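Ribosomal RNA methyltransferase, putative (PDB 2PLW) binds S-adenosylmethionine and probably uses it to methylate the 2'-hydroxyl of a uridine in ribosomal RNA. Local coordinates at residues V94-L98 against F139-Y143. Numbering follows the deposited sequence.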
loop_
_atom_site.group_PDB
_atom_site.type_symbol
_atom_site.label_atom_id
_atom_site.label_comp_id
_atom_site.label_asym_id
_atom_site.label_seq_id
_atom_site.Cartn_x
_atom_site.Cartn_y
_atom_site.Cartn_z
ATOM N N VAL A 94 6.343 8.480 -11.682
ATOM C CA VAL A 94 6.103 7.175 -11.016
ATOM C C VAL A 94 5.722 6.118 -12.059
ATOM O O VAL A 94 6.259 5.002 -12.082
ATOM C CB VAL A 94 5.059 7.280 -9.871
ATOM C CG1 VAL A 94 4.571 5.893 -9.406
ATOM C CG2 VAL A 94 5.648 8.036 -8.668
ATOM N N ASP A 95 4.833 6.479 -12.976
ATOM C CA ASP A 95 4.380 5.509 -13.981
ATOM C C ASP A 95 5.503 4.986 -14.872
ATOM O O ASP A 95 5.573 3.799 -15.161
ATOM C CB ASP A 95 3.287 6.119 -14.821
ATOM C CG ASP A 95 2.171 6.671 -13.971
ATOM O OD1 ASP A 95 1.270 5.904 -13.570
ATOM O OD2 ASP A 95 2.220 7.888 -13.699
ATOM N N TYR A 96 6.360 5.890 -15.334
ATOM C CA TYR A 96 7.446 5.479 -16.213
ATOM C C TYR A 96 8.536 4.689 -15.485
ATOM O O TYR A 96 9.090 3.719 -16.030
ATOM C CB TYR A 96 7.934 6.661 -17.060
ATOM C CG TYR A 96 6.996 6.766 -18.256
ATOM C CD1 TYR A 96 5.961 7.711 -18.286
ATOM C CD2 TYR A 96 7.082 5.851 -19.310
ATOM C CE1 TYR A 96 5.082 7.768 -19.337
ATOM C CE2 TYR A 96 6.193 5.918 -20.394
ATOM C CZ TYR A 96 5.199 6.880 -20.387
ATOM O OH TYR A 96 4.322 6.950 -21.431
ATOM N N LYS A 97 8.747 5.022 -14.217
ATOM C CA LYS A 97 9.623 4.206 -13.377
ATOM C C LYS A 97 9.039 2.811 -13.133
ATOM O O LYS A 97 9.756 1.822 -13.194
ATOM C CB LYS A 97 9.909 4.917 -12.061
ATOM C CG LYS A 97 10.779 6.155 -12.256
ATOM C CD LYS A 97 11.095 6.784 -10.931
ATOM C CE LYS A 97 11.368 8.292 -11.042
ATOM N NZ LYS A 97 11.265 8.960 -9.686
ATOM N N LEU A 98 7.737 2.728 -12.858
ATOM C CA LEU A 98 7.061 1.419 -12.803
ATOM C C LEU A 98 7.153 0.644 -14.103
ATOM O O LEU A 98 7.374 -0.558 -14.087
ATOM C CB LEU A 98 5.594 1.535 -12.356
ATOM C CG LEU A 98 5.432 1.866 -10.884
ATOM C CD1 LEU A 98 3.972 2.279 -10.587
ATOM C CD2 LEU A 98 5.894 0.693 -9.960
ATOM N N PHE A 139 -4.805 4.984 -7.774
ATOM C CA PHE A 139 -3.547 4.533 -8.337
ATOM C C PHE A 139 -3.503 2.982 -8.334
ATOM O O PHE A 139 -3.146 2.331 -9.337
ATOM C CB PHE A 139 -2.402 5.158 -7.540
ATOM C CG PHE A 139 -1.089 4.485 -7.747
ATOM C CD1 PHE A 139 -0.309 4.799 -8.840
ATOM C CD2 PHE A 139 -0.666 3.484 -6.875
ATOM C CE1 PHE A 139 0.904 4.178 -9.046
ATOM C CE2 PHE A 139 0.560 2.838 -7.071
ATOM C CZ PHE A 139 1.342 3.189 -8.155
ATOM N N MET A 140 -3.915 2.392 -7.215
ATOM C CA MET A 140 -3.953 0.917 -7.056
ATOM C C MET A 140 -4.746 0.237 -8.180
ATOM O O MET A 140 -4.295 -0.753 -8.789
ATOM C CB MET A 140 -4.525 0.560 -5.654
ATOM C CG MET A 140 -4.863 -0.978 -5.471
ATOM S SD MET A 140 -6.338 -1.533 -6.192
ATOM C CE MET A 140 -7.572 -0.619 -5.275
ATOM N N GLU A 141 -5.923 0.778 -8.473
ATOM C CA GLU A 141 -6.780 0.218 -9.501
ATOM C C GLU A 141 -6.097 0.083 -10.851
ATOM O O GLU A 141 -6.433 -0.815 -11.635
ATOM C CB GLU A 141 -7.988 1.113 -9.698
ATOM C CG GLU A 141 -9.174 0.844 -8.822
ATOM C CD GLU A 141 -10.422 1.344 -9.515
ATOM O OE1 GLU A 141 -10.500 2.568 -9.732
ATOM O OE2 GLU A 141 -11.282 0.511 -9.907
ATOM N N GLN A 142 -5.170 1.000 -11.141
ATOM C CA GLN A 142 -4.446 0.978 -12.416
ATOM C C GLN A 142 -3.433 -0.131 -12.470
ATOM O O GLN A 142 -3.223 -0.703 -13.536
ATOM C CB GLN A 142 -3.741 2.322 -12.648
ATOM C CG GLN A 142 -4.718 3.521 -12.702
ATOM C CD GLN A 142 -3.990 4.859 -12.626
ATOM O OE1 GLN A 142 -3.030 5.097 -13.352
ATOM N NE2 GLN A 142 -4.417 5.709 -11.704
ATOM N N TYR A 143 -2.833 -0.449 -11.317
ATOM C CA TYR A 143 -1.629 -1.311 -11.282
ATOM C C TYR A 143 -1.830 -2.694 -10.679
ATOM O O TYR A 143 -0.976 -3.546 -10.850
ATOM C CB TYR A 143 -0.447 -0.591 -10.595
ATOM C CG TYR A 143 0.088 0.503 -11.502
ATOM C CD1 TYR A 143 0.958 0.185 -12.532
ATOM C CD2 TYR A 143 -0.320 1.826 -11.337
ATOM C CE1 TYR A 143 1.429 1.175 -13.417
ATOM C CE2 TYR A 143 0.147 2.845 -12.229
ATOM C CZ TYR A 143 1.016 2.491 -13.246
ATOM O OH TYR A 143 1.505 3.435 -14.150
HETATM O O HOH W 1 -1.170 6.926 -12.584
HETATM O O HOH W 2 3.143 2.550 -16.095
#
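Methyl CD1 of L98 enters a hollow walled by two aromatic rings. It sits over the centre of the Y143 ring, 3.9 Å from the centroid and 10° off the ring normal, a CH-pi contact, and meets the F139 ring at its edge, with F139 CZ 3.7 Å from L98 CD1. V94 adds a second, looser bump: its CG1, anti to the backbone N (chi1 167°), meets F139 CE1 obliquely at 4.1 Å. At its far end the Y143 ring reaches helix 93-102, where Y143 OH donates a short hydrogen bond of 2.5 Å to D95 OD1, in the ring plane and on the anti lone pair of the carboxylate. One water donates to both Y143 OH and D95 O; another lies between D95 OD1 and Q142 OE1. D95 OD2 accepts from M77 N and Q142 NE2 bonds N78 O, both in the loop after strand 66-69. Segments 94-98 and 139-143 run 26° apart, axes 12.9 Å at closest, on one side of the Rossmann-like sheet: L98 rests on I68 of strand 66-69, Y143 on I107 of strand 107-112, and F139 on L27 and I29 of strand 24-29 and on the S-adenosylmethionine-binding I72, bordering the cofactor pocket.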